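Local coordinates for protein 2',5'-phosphodiesterase 12 (Homo sapiens, PDB 4ZKF) that binds magnesium in a DNase I-like domain of the endonuclease/exonuclease/phosphatase family and carries a separate N-terminal domain rich in beta strands, at residues I303-T308 and P343-G348; L246-D251 and D337-I342; P71-S76 and E116-C121. All coordinates share one frame; numbering follows the deposited sequence.

Contact 1 (I303-T308 and P343-G348); sequences ICVANT and PVIFCG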
ATOM      1  N   ILE A 303      12.057  14.785  -2.065  1.00 14.12           N
ATOM      2  CA  ILE A 303      11.443  14.502  -0.762  1.00 13.34           C
ATOM      3  C   ILE A 303      11.852  13.124  -0.247  1.00 13.38           C
ATOM      4  O   ILE A 303      12.055  12.190  -1.026  1.00 13.38           O
ATOM      5  CB  ILE A 303       9.888  14.589  -0.816  1.00 12.97           C
ATOM      6  CG1 ILE A 303       9.335  13.722  -1.944  1.00 14.11           C
ATOM      7  CG2 ILE A 303       9.418  16.035  -1.012  1.00 20.45           C
ATOM      8  CD1 ILE A 303       7.827  13.519  -1.868  1.00 24.76           C
ATOM      9  N   CYS A 304      11.983  13.004   1.071  1.00 10.52           N
ATOM     10  CA  CYS A 304      12.383  11.743   1.689  1.00 12.40           C
ATOM     11  C   CYS A 304      11.150  11.085   2.289  1.00 13.82           C
ATOM     12  O   CYS A 304      10.594  11.579   3.269  1.00 13.06           O
ATOM     13  CB  CYS A 304      13.464  11.988   2.759  1.00 14.51           C
ATOM     14  SG  CYS A 304      14.052  10.514   3.628  1.00 15.35           S
ATOM     15  N   VAL A 305      10.711   9.982   1.683  1.00 11.87           N
ATOM     16  CA  VAL A 305       9.496   9.307   2.127  1.00 10.98           C
ATOM     17  C   VAL A 305       9.834   8.020   2.872  1.00 12.51           C
ATOM     18  O   VAL A 305      10.389   7.068   2.296  1.00 10.79           O
ATOM     19  CB  VAL A 305       8.561   8.989   0.945  1.00 11.36           C
ATOM     20  CG1 VAL A 305       7.351   8.192   1.432  1.00  9.65           C
ATOM     21  CG2 VAL A 305       8.132  10.279   0.246  1.00 12.57           C
ATOM     22  N   ALA A 306       9.508   8.003   4.160  1.00 11.21           N
ATOM     23  CA  ALA A 306       9.789   6.840   4.999  1.00  9.47           C
ATOM     24  C   ALA A 306       8.488   6.155   5.367  1.00 10.14           C
ATOM     25  O   ALA A 306       7.442   6.808   5.468  1.00 11.62           O
ATOM     26  CB  ALA A 306      10.575   7.252   6.267  1.00 11.43           C
ATOM     27  N   ASN A 307       8.555   4.844   5.589  1.00  9.37           N
ATOM     28  CA  ASN A 307       7.367   4.038   5.849  1.00  8.53           C
ATOM     29  C   ASN A 307       7.764   2.943   6.804  1.00 10.83           C
ATOM     30  O   ASN A 307       8.808   2.326   6.614  1.00  8.23           O
ATOM     31  CB  ASN A 307       6.821   3.452   4.540  1.00  8.31           C
ATOM     32  CG  ASN A 307       5.562   2.616   4.728  1.00 10.39           C
ATOM     33  OD1 ASN A 307       4.793   2.803   5.677  1.00 11.34           O
ATOM     34  ND2 ASN A 307       5.322   1.724   3.788  1.00  9.30           N
ATOM     35  N   THR A 308       6.971   2.704   7.840  1.00 10.69           N
ATOM     36  CA  THR A 308       7.304   1.604   8.734  1.00  8.71           C
ATOM     37  C   THR A 308       6.095   0.954   9.389  1.00 10.99           C
ATOM     38  O   THR A 308       4.971   1.443   9.313  1.00 11.61           O
ATOM     39  CB  THR A 308       8.291   2.061   9.848  1.00 11.85           C
ATOM     40  OG1 THR A 308       8.874   0.905  10.458  1.00 12.25           O
ATOM     41  CG2 THR A 308       7.591   2.932  10.928  1.00 11.95           C
ATOM     42  N   PRO A 343      12.971  17.735   2.559  1.00 14.56           N
ATOM     43  CA  PRO A 343      11.812  17.518   3.445  1.00 12.95           C
ATOM     44  C   PRO A 343      11.530  16.038   3.691  1.00 14.51           C
ATOM     45  O   PRO A 343      11.746  15.214   2.799  1.00 14.74           O
ATOM     46  CB  PRO A 343      10.648  18.142   2.675  1.00 17.36           C
ATOM     47  CG  PRO A 343      11.278  19.065   1.658  1.00 18.62           C
ATOM     48  CD  PRO A 343      12.604  18.449   1.324  1.00 15.77           C
ATOM     49  N   VAL A 344      11.013  15.722   4.872  1.00 16.12           N
ATOM     50  CA  VAL A 344      10.722  14.343   5.251  1.00 13.58           C
ATOM     51  C   VAL A 344       9.211  14.139   5.446  1.00 14.50           C
ATOM     52  O   VAL A 344       8.534  14.950   6.078  1.00 11.49           O
ATOM     53  CB  VAL A 344      11.488  13.955   6.555  1.00 13.85           C
ATOM     54  CG1 VAL A 344      10.917  12.679   7.172  1.00 13.30           C
ATOM     55  CG2 VAL A 344      12.984  13.805   6.270  1.00 12.73           C
ATOM     56  N   ILE A 345       8.693  13.071   4.847  1.00 10.80           N
ATOM     57  CA  ILE A 345       7.361  12.538   5.140  1.00  9.73           C
ATOM     58  C   ILE A 345       7.562  11.157   5.729  1.00 13.07           C
ATOM     59  O   ILE A 345       8.210  10.334   5.098  1.00 11.73           O
ATOM     60  CB  ILE A 345       6.503  12.428   3.869  1.00  8.70           C
ATOM     61  CG1 ILE A 345       6.316  13.795   3.245  1.00 10.59           C
ATOM     62  CG2 ILE A 345       5.151  11.749   4.155  1.00 11.14           C
ATOM     63  CD1 ILE A 345       5.790  13.728   1.812  1.00 13.90           C
ATOM     64  N   PHE A 346       7.019  10.887   6.917  1.00  8.76           N
ATOM     65  CA  PHE A 346       7.269   9.597   7.551  1.00  9.02           C
ATOM     66  C   PHE A 346       5.936   8.964   7.918  1.00 11.31           C
ATOM     67  O   PHE A 346       5.328   9.315   8.924  1.00 10.14           O
ATOM     68  CB  PHE A 346       8.220   9.793   8.748  1.00  8.66           C
ATOM     69  CG  PHE A 346       8.672   8.510   9.433  1.00 14.13           C
ATOM     70  CD1 PHE A 346       8.276   7.253   8.993  1.00  9.85           C
ATOM     71  CD2 PHE A 346       9.570   8.584  10.478  1.00 13.29           C
ATOM     72  CE1 PHE A 346       8.713   6.086   9.635  1.00 10.65           C
ATOM     73  CE2 PHE A 346      10.034   7.459  11.113  1.00 13.88           C
ATOM     74  CZ  PHE A 346       9.592   6.199  10.707  1.00 10.72           C
ATOM     75  N   CYS A 347       5.501   8.037   7.061  1.00  9.88           N
ATOM     76  CA  CYS A 347       4.245   7.314   7.208  1.00  8.79           C
ATOM     77  C   CYS A 347       4.439   6.066   8.037  1.00 11.66           C
ATOM     78  O   CYS A 347       5.529   5.493   8.061  1.00 11.59           O
ATOM     79  CB  CYS A 347       3.692   6.911   5.835  1.00  9.37           C
ATOM     80  SG  CYS A 347       3.190   8.293   4.787  1.00 13.59           S
ATOM     81  N   GLY A 348       3.382   5.600   8.687  1.00 10.89           N
ATOM     82  CA  GLY A 348       3.477   4.280   9.262  1.00 10.28           C
ATOM     83  C   GLY A 348       2.355   3.873  10.175  1.00 10.98           C
ATOM     84  O   GLY A 348       1.534   4.684  10.589  1.00  9.36           O
TER

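Contact 2 (L246-D251 and D337-I342); sequences LLSQHD and DLYPGI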
ATOM      1  N   LEU A 246      11.706   7.769  -8.754  1.00 12.51           N
ATOM      2  CA  LEU A 246      12.420   7.209  -7.618  1.00 10.98           C
ATOM      3  C   LEU A 246      13.921   7.463  -7.767  1.00 15.75           C
ATOM      4  O   LEU A 246      14.560   6.910  -8.665  1.00 14.75           O
ATOM      5  CB  LEU A 246      12.148   5.713  -7.506  1.00 11.07           C
ATOM      6  CG  LEU A 246      12.880   5.016  -6.353  1.00 13.19           C
ATOM      7  CD1 LEU A 246      12.527   5.624  -4.994  1.00 12.17           C
ATOM      8  CD2 LEU A 246      12.594   3.529  -6.362  1.00 12.83           C
ATOM      9  N   LEU A 247      14.483   8.286  -6.887  1.00 11.32           N
ATOM     10  CA  LEU A 247      15.897   8.657  -7.009  1.00 15.29           C
ATOM     11  C   LEU A 247      16.799   7.674  -6.266  1.00 16.50           C
ATOM     12  O   LEU A 247      17.792   7.187  -6.816  1.00 17.26           O
ATOM     13  CB  LEU A 247      16.121  10.084  -6.502  1.00 14.11           C
ATOM     14  CG  LEU A 247      17.511  10.715  -6.672  1.00 17.88           C
ATOM     15  CD1 LEU A 247      17.960  10.749  -8.143  1.00 14.36           C
ATOM     16  CD2 LEU A 247      17.507  12.138  -6.094  1.00 18.02           C
ATOM     17  N   SER A 248      16.467   7.359  -5.019  1.00 13.94           N
ATOM     18  CA  SER A 248      17.277   6.385  -4.286  1.00 14.02           C
ATOM     19  C   SER A 248      16.490   5.690  -3.181  1.00 13.23           C
ATOM     20  O   SER A 248      15.426   6.163  -2.783  1.00 13.16           O
ATOM     21  CB  SER A 248      18.528   7.059  -3.696  1.00 17.49           C
ATOM     22  OG  SER A 248      18.201   8.132  -2.823  1.00 15.76           O
ATOM     23  N   GLN A 249      17.015   4.562  -2.705  1.00 13.86           N
ATOM     24  CA  GLN A 249      16.353   3.785  -1.652  1.00 12.97           C
ATOM     25  C   GLN A 249      17.311   3.523  -0.516  1.00 14.87           C
ATOM     26  O   GLN A 249      18.496   3.312  -0.742  1.00 13.63           O
ATOM     27  CB  GLN A 249      15.837   2.463  -2.202  1.00 12.75           C
ATOM     28  CG  GLN A 249      14.789   2.615  -3.272  1.00 13.59           C
ATOM     29  CD  GLN A 249      14.360   1.284  -3.803  1.00 21.20           C
ATOM     30  OE1 GLN A 249      14.890   0.807  -4.809  1.00 21.64           O
ATOM     31  NE2 GLN A 249      13.422   0.649  -3.115  1.00 16.16           N
ATOM     32  N   HIS A 250      16.805   3.519   0.711  1.00 12.32           N
ATOM     33  CA  HIS A 250      17.682   3.432   1.870  1.00 13.91           C
ATOM     34  C   HIS A 250      17.018   2.604   2.961  1.00 13.14           C
ATOM     35  O   HIS A 250      17.021   2.995   4.122  1.00 13.81           O
ATOM     36  CB  HIS A 250      18.030   4.843   2.385  1.00 14.76           C
ATOM     37  CG  HIS A 250      18.559   5.752   1.316  1.00 14.61           C
ATOM     38  ND1 HIS A 250      19.905   5.907   1.071  1.00 15.53           N
ATOM     39  CD2 HIS A 250      17.919   6.508   0.391  1.00 16.28           C
ATOM     40  CE1 HIS A 250      20.075   6.731   0.051  1.00 15.51           C
ATOM     41  NE2 HIS A 250      18.885   7.108  -0.381  1.00 17.00           N
ATOM     42  N   ASP A 251      16.425   1.474   2.583  1.00 12.92           N
ATOM     43  CA  ASP A 251      15.721   0.638   3.555  1.00 10.39           C
ATOM     44  C   ASP A 251      16.687   0.075   4.591  1.00 16.00           C
ATOM     45  O   ASP A 251      17.817  -0.274   4.252  1.00 13.74           O
ATOM     46  CB  ASP A 251      14.997  -0.540   2.884  1.00 12.33           C
ATOM     47  CG  ASP A 251      14.015  -0.110   1.805  1.00 13.65           C
ATOM     48  OD1 ASP A 251      13.759   1.109   1.622  1.00 11.09           O
ATOM     49  OD2 ASP A 251      13.487  -1.018   1.133  1.00 13.52           O
ATOM     50  N   ASP A 337      22.535  14.275   5.392  1.00 24.24           N
ATOM     51  CA  ASP A 337      23.924  13.979   5.029  1.00 24.33           C
ATOM     52  C   ASP A 337      24.031  13.551   3.572  1.00 25.32           C
ATOM     53  O   ASP A 337      24.797  14.133   2.819  1.00 26.37           O
ATOM     54  CB  ASP A 337      24.526  12.887   5.924  1.00 27.10           C
ATOM     55  CG  ASP A 337      24.541  13.269   7.391  1.00 29.19           C
ATOM     56  OD1 ASP A 337      24.391  14.470   7.702  1.00 35.79           O
ATOM     57  OD2 ASP A 337      24.711  12.362   8.238  1.00 36.42           O
ATOM     58  N   LEU A 338      23.267  12.539   3.169  1.00 21.18           N
ATOM     59  CA  LEU A 338      23.354  12.043   1.794  1.00 22.85           C
ATOM     60  C   LEU A 338      22.724  13.032   0.833  1.00 22.88           C
ATOM     61  O   LEU A 338      23.105  13.107  -0.334  1.00 24.55           O
ATOM     62  CB  LEU A 338      22.682  10.677   1.657  1.00 18.67           C
ATOM     63  CG  LEU A 338      23.274   9.547   2.498  1.00 24.89           C
ATOM     64  CD1 LEU A 338      22.543   8.253   2.197  1.00 19.54           C
ATOM     65  CD2 LEU A 338      24.777   9.393   2.249  1.00 24.29           C
ATOM     66  N   TYR A 339      21.752  13.782   1.338  1.00 18.45           N
ATOM     67  CA  TYR A 339      21.140  14.887   0.620  1.00 18.39           C
ATOM     68  C   TYR A 339      21.181  16.086   1.551  1.00 21.21           C
ATOM     69  O   TYR A 339      21.109  15.918   2.760  1.00 20.98           O
ATOM     70  CB  TYR A 339      19.702  14.559   0.205  1.00 19.62           C
ATOM     71  CG  TYR A 339      19.600  13.437  -0.802  1.00 17.81           C
ATOM     72  CD1 TYR A 339      19.509  12.115  -0.390  1.00 16.77           C
ATOM     73  CD2 TYR A 339      19.600  13.706  -2.164  1.00 18.70           C
ATOM     74  CE1 TYR A 339      19.424  11.091  -1.305  1.00 17.24           C
ATOM     75  CE2 TYR A 339      19.512  12.700  -3.085  1.00 18.89           C
ATOM     76  CZ  TYR A 339      19.424  11.389  -2.655  1.00 20.48           C
ATOM     77  OH  TYR A 339      19.336  10.387  -3.579  1.00 19.39           O
ATOM     78  N   PRO A 340      21.293  17.299   1.001  1.00 21.03           N
ATOM     79  CA  PRO A 340      21.518  18.475   1.854  1.00 22.64           C
ATOM     80  C   PRO A 340      20.249  19.077   2.468  1.00 23.42           C
ATOM     81  O   PRO A 340      19.946  20.243   2.211  1.00 26.43           O
ATOM     82  CB  PRO A 340      22.166  19.472   0.887  1.00 27.36           C
ATOM     83  CG  PRO A 340      21.548  19.132  -0.435  1.00 31.57           C
ATOM     84  CD  PRO A 340      21.364  17.632  -0.434  1.00 25.10           C
ATOM     85  N   GLY A 341      19.525  18.299   3.268  1.00 20.92           N
ATOM     86  CA  GLY A 341      18.389  18.823   4.011  1.00 16.97           C
ATOM     87  C   GLY A 341      17.090  18.874   3.231  1.00 22.14           C
ATOM     88  O   GLY A 341      16.505  19.942   3.072  1.00 28.58           O
ATOM     89  N   ILE A 342      16.625  17.724   2.756  1.00 17.80           N
ATOM     90  CA  ILE A 342      15.375  17.650   2.003  1.00 14.33           C
ATOM     91  C   ILE A 342      14.199  17.339   2.943  1.00 15.94           C
ATOM     92  O   ILE A 342      14.402  16.749   4.002  1.00 15.70           O
ATOM     93  CB  ILE A 342      15.448  16.585   0.908  1.00 12.84           C
ATOM     94  CG1 ILE A 342      15.802  15.222   1.516  1.00 13.36           C
ATOM     95  CG2 ILE A 342      16.473  16.990  -0.175  1.00 17.33           C
ATOM     96  CD1 ILE A 342      15.726  14.083   0.524  1.00 18.24           C
TER

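Contact 3 (P71-S76 and E116-C121); sequences PSSPSS and ELESVC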
ATOM      1  N   PRO A  71     -10.029 -20.539 -18.857  1.00 30.35           N
ATOM      2  CA  PRO A  71     -10.979 -21.349 -19.624  1.00 31.93           C
ATOM      3  C   PRO A  71     -11.135 -20.807 -21.037  1.00 29.29           C
ATOM      4  O   PRO A  71     -10.847 -19.638 -21.281  1.00 28.26           O
ATOM      5  CB  PRO A  71     -12.294 -21.195 -18.854  1.00 30.67           C
ATOM      6  CG  PRO A  71     -11.899 -20.826 -17.473  1.00 34.05           C
ATOM      7  CD  PRO A  71     -10.596 -20.074 -17.577  1.00 32.13           C
ATOM      8  N   SER A  72     -11.602 -21.647 -21.948  1.00 26.93           N
ATOM      9  CA  SER A  72     -11.840 -21.226 -23.318  1.00 27.58           C
ATOM     10  C   SER A  72     -13.282 -21.542 -23.696  1.00 32.87           C
ATOM     11  O   SER A  72     -13.814 -22.582 -23.311  1.00 36.41           O
ATOM     12  CB  SER A  72     -10.863 -21.917 -24.268  1.00 32.58           C
ATOM     13  OG  SER A  72     -10.822 -21.260 -25.520  1.00 39.23           O
ATOM     14  N   SER A  73     -13.915 -20.640 -24.437  1.00 25.28           N
ATOM     15  CA  SER A  73     -15.311 -20.811 -24.818  1.00 27.23           C
ATOM     16  C   SER A  73     -15.537 -20.256 -26.224  1.00 29.48           C
ATOM     17  O   SER A  73     -14.697 -19.511 -26.727  1.00 29.18           O
ATOM     18  CB  SER A  73     -16.218 -20.124 -23.790  1.00 27.24           C
ATOM     19  OG  SER A  73     -16.011 -18.721 -23.792  1.00 30.62           O
ATOM     20  N   PRO A  74     -16.654 -20.635 -26.878  1.00 30.66           N
ATOM     21  CA  PRO A  74     -16.937 -20.142 -28.235  1.00 29.77           C
ATOM     22  C   PRO A  74     -16.993 -18.620 -28.329  1.00 33.83           C
ATOM     23  O   PRO A  74     -17.582 -17.973 -27.465  1.00 29.51           O
ATOM     24  CB  PRO A  74     -18.313 -20.737 -28.546  1.00 29.10           C
ATOM     25  CG  PRO A  74     -18.392 -21.953 -27.704  1.00 35.34           C
ATOM     26  CD  PRO A  74     -17.654 -21.625 -26.438  1.00 33.38           C
ATOM     27  N   SER A  75     -16.394 -18.071 -29.384  1.00 33.44           N
ATOM     28  CA  SER A  75     -16.383 -16.630 -29.617  1.00 34.79           C
ATOM     29  C   SER A  75     -17.785 -16.037 -29.724  1.00 32.50           C
ATOM     30  O   SER A  75     -17.994 -14.872 -29.392  1.00 30.07           O
ATOM     31  CB  SER A  75     -15.586 -16.308 -30.884  1.00 42.06           C
ATOM     32  OG  SER A  75     -14.204 -16.158 -30.586  1.00 49.89           O
ATOM     33  N   SER A  76     -18.745 -16.838 -30.174  1.00 33.99           N
ATOM     34  CA  SER A  76     -20.085 -16.328 -30.430  1.00 33.74           C
ATOM     35  C   SER A  76     -20.891 -16.183 -29.148  1.00 28.46           C
ATOM     36  O   SER A  76     -22.003 -15.665 -29.160  1.00 32.04           O
ATOM     37  CB  SER A  76     -20.822 -17.234 -31.421  1.00 36.89           C
ATOM     38  OG  SER A  76     -20.802 -18.586 -31.001  1.00 35.53           O
ATOM     39  N   GLU A 116      -5.702 -13.423 -25.369  1.00 21.43           N
ATOM     40  CA  GLU A 116      -7.010 -13.138 -24.793  1.00 17.72           C
ATOM     41  C   GLU A 116      -7.270 -14.100 -23.656  1.00 21.63           C
ATOM     42  O   GLU A 116      -6.731 -15.209 -23.633  1.00 21.29           O
ATOM     43  CB  GLU A 116      -8.117 -13.216 -25.854  1.00 21.44           C
ATOM     44  CG  GLU A 116      -8.372 -14.598 -26.439  1.00 27.90           C
ATOM     45  CD  GLU A 116      -9.604 -14.639 -27.346  1.00 38.13           C
ATOM     46  OE1 GLU A 116     -10.269 -15.697 -27.405  1.00 44.18           O
ATOM     47  OE2 GLU A 116      -9.908 -13.621 -28.004  1.00 41.34           O
ATOM     48  N   LEU A 117      -8.071 -13.669 -22.690  1.00 17.11           N
ATOM     49  CA  LEU A 117      -8.399 -14.548 -21.586  1.00 17.95           C
ATOM     50  C   LEU A 117      -9.754 -14.200 -20.997  1.00 17.13           C
ATOM     51  O   LEU A 117     -10.230 -13.067 -21.113  1.00 16.53           O
ATOM     52  CB  LEU A 117      -7.318 -14.500 -20.501  1.00 18.75           C
ATOM     53  CG  LEU A 117      -7.164 -13.293 -19.583  1.00 23.51           C
ATOM     54  CD1 LEU A 117      -6.121 -13.610 -18.507  1.00 27.34           C
ATOM     55  CD2 LEU A 117      -6.771 -12.041 -20.337  1.00 25.94           C
ATOM     56  N   GLU A 118     -10.359 -15.199 -20.367  1.00 17.74           N
ATOM     57  CA  GLU A 118     -11.694 -15.086 -19.808  1.00 16.61           C
ATOM     58  C   GLU A 118     -11.612 -15.157 -18.294  1.00 18.35           C
ATOM     59  O   GLU A 118     -10.726 -15.814 -17.744  1.00 18.67           O
ATOM     60  CB  GLU A 118     -12.598 -16.213 -20.337  1.00 16.62           C
ATOM     61  CG  GLU A 118     -12.631 -16.366 -21.843  1.00 22.07           C
ATOM     62  CD  GLU A 118     -13.429 -17.592 -22.287  1.00 21.86           C
ATOM     63  OE1 GLU A 118     -14.007 -18.282 -21.425  1.00 20.28           O
ATOM     64  OE2 GLU A 118     -13.473 -17.869 -23.497  1.00 23.77           O
ATOM     65  N   SER A 119     -12.542 -14.499 -17.613  1.00 13.82           N
ATOM     66  CA  SER A 119     -12.624 -14.601 -16.163  1.00 13.95           C
ATOM     67  C   SER A 119     -13.160 -15.980 -15.787  1.00 19.02           C
ATOM     68  O   SER A 119     -13.854 -16.616 -16.586  1.00 19.30           O
ATOM     69  CB  SER A 119     -13.526 -13.504 -15.587  1.00 13.35           C
ATOM     70  OG  SER A 119     -14.866 -13.649 -16.031  1.00 14.44           O
ATOM     71  N   VAL A 120     -12.844 -16.442 -14.582  1.00 16.40           N
ATOM     72  CA  VAL A 120     -13.401 -17.709 -14.114  1.00 21.82           C
ATOM     73  C   VAL A 120     -14.602 -17.434 -13.240  1.00 23.45           C
ATOM     74  O   VAL A 120     -15.382 -18.336 -12.939  1.00 28.34           O
ATOM     75  CB  VAL A 120     -12.370 -18.552 -13.339  1.00 23.09           C
ATOM     76  CG1 VAL A 120     -11.191 -18.855 -14.225  1.00 28.38           C
ATOM     77  CG2 VAL A 120     -11.918 -17.835 -12.089  1.00 27.01           C
ATOM     78  N   CYS A 121     -14.766 -16.170 -12.860  1.00 18.26           N
ATOM     79  CA  CYS A 121     -15.885 -15.746 -12.029  1.00 21.48           C
ATOM     80  C   CYS A 121     -16.871 -14.898 -12.834  1.00 22.20           C
ATOM     81  O   CYS A 121     -16.546 -14.424 -13.927  1.00 18.40           O
ATOM     82  CB  CYS A 121     -15.369 -14.948 -10.838  1.00 23.18           C
ATOM     83  SG  CYS A 121     -14.333 -13.551 -11.355  1.00 24.80           S
TER

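Contact 1 (I303-T308 and P343-G348)
Ile303-Thr308 and Val344-Gly348 run as parallel neighbouring strands, with axes 4.6 Å apart at an angle of 16°. Cys304 and Ala306 use both backbone polar groups across the pair. Cys304 N donates to Pro343 O at 2.8 Å, and Cys304 O accepts from Ile345 N. Ala306 N donates to Ile345 O at 2.8 Å, while Ala306 O receives Cys347 N. The last bond, from Thr308 N to Cys347 O, is longer at 3.1 Å and more bent.

Phe346 lies on one face beside Ala306 and Thr308. Its CG is anti to the backbone N (chi1 -175°), which lays the ring beside the other strand. Ala306 CB makes an off-centre CH-pi contact, 4.0 Å from the Phe346 ring centroid. Thr308 CG2 touches Phe346 CE1 at 3.6 Å. Ile331 and Met324 of helix 317-338 cover this ring. Cys304 CB meets Val344 CG2 at 4.0 Å on the same face.

On the other face Ile303 CD1 meets Ile345 CD1 at 4.2 Å. Val305, Ile345 and Cys347 pack there on strands 147-154 and 199-205. Asn307 is the polar exception. Its OD1 accepts from Gln203 NE2, and its ND2 bonds Leu202 O and Gln289 OE1. Together they fix the rotation of the buried amide; Gln203 and Leu202 belong to the facing sheet. Both faces are largely apolar, and the buried polar ends have partners: Asn307 as above, Thr308 OG1 with Val287 O.

Contact 2 (L246-D251 and D337-I342)
Leu247, Ser248 and His250 meet Leu338 and Tyr339 through side chains alone; the nearest CA atoms, of Ser248 and Leu338, are still 10.3 Å apart. One segment is a strand running into a loop. The other is the weakly bonded end of helix 317-338 and the loop from Tyr339 on.

Ser248 OG is the hub. It is hydrogen-bonded to Tyr339 OH at 2.6 Å and to His250 NE2 of its own segment at 2.7 Å. The torsion of Ser248 (chi1 58°) sets OG between the backbone N and the carbonyl carbon, and from there it reaches both partners. Ser248 OG and His250 NE2 both lie at the edge of the Tyr339 ring, near its plane. On the CE2 side, Leu247 CD2 comes obliquely to within 3.7 Å of Tyr339 CE2, so the phenol end is held between a polar and an apolar neighbour. Leu338 CD1 packs against His250 CE1 at 3.6 Å, the two side chains passing in opposite directions. His250 O also receives His330 NE2 of the helix.

Gly341 N bonds Tyr339 O at 2.9 Å, closing an inverse gamma turn centred on Pro340. The contact joins strand 244-253 to the loop after helix 317-338 at the surface of the DNase I-like domain. Leu247 and Ser248 are both backbone-bonded to Val292 of the next strand, a classic beta bulge that turns both side chains toward the helix end.

Contact 3 (P71-S76 and E116-C121)
Glu118 OE2 is gripped twice by Ser73. Ser73 OG donates to it at 2.7 Å, coming from above the carboxylate, 37° out of its plane. Ser73 N adds a weak bond to the same oxygen at 3.0 Å, bent to 121°. The hydroxyl of Ser73 sits between its own backbone N and carbonyl carbon (chi1 65°), so OG and N can converge on one acceptor. Ser73 OG is also bonded to Trp78 NE1.

The other oxygen, Glu118 OE1, forms a salt bridge with Arg98. With a guanidinium on one oxygen and two donors on the other, the carboxylate probably stays ionised although the residue is buried. Its side chain is extended beyond CG and reaches straight to the loop.

Glu118 lies on an outermost strand of the four-stranded antiparallel sheet of the N-terminal domain, whose sequence family belongs to the E-set clan. The loop 71-76 leads into strand 78-80, which is at the opposite edge of that sheet. Ser70 OG, just before the loop, also bonds Glu118 N.

Pro71 and Val120 add an apolar touch, crossing at about a right angle. Pro71 CD is 3.6 Å from Val120 CG1. Next to Val120 in sequence, Ser119 OG donates to Cys121 O at 2.8 Å, in the carbonyl plane, and is also bonded to Leu99 N.

In the fold
Contacts 1 and 2 are neighbours in the DNase I-like domain, with centres 11 Å apart. They touch where Ile342 CD1 packs on Cys304 CB at 3.8 Å. Helix 317-338 links them: it connects the two strands of contact 1 in a beta-alpha-beta crossover, and its end and the loop after it supply one side of contact 2. The strands of contact 1 lead into the metal site. His309 follows Thr308, and Asp349 follows Gly348; Asn351 is also part of the site. The position of Gly348 is about 9 Å from a magnesium ion. Contact 3 stands apart in the N-terminal domain. Its centre is 44 Å from that of contact 1 and 48 Å from that of contact 2.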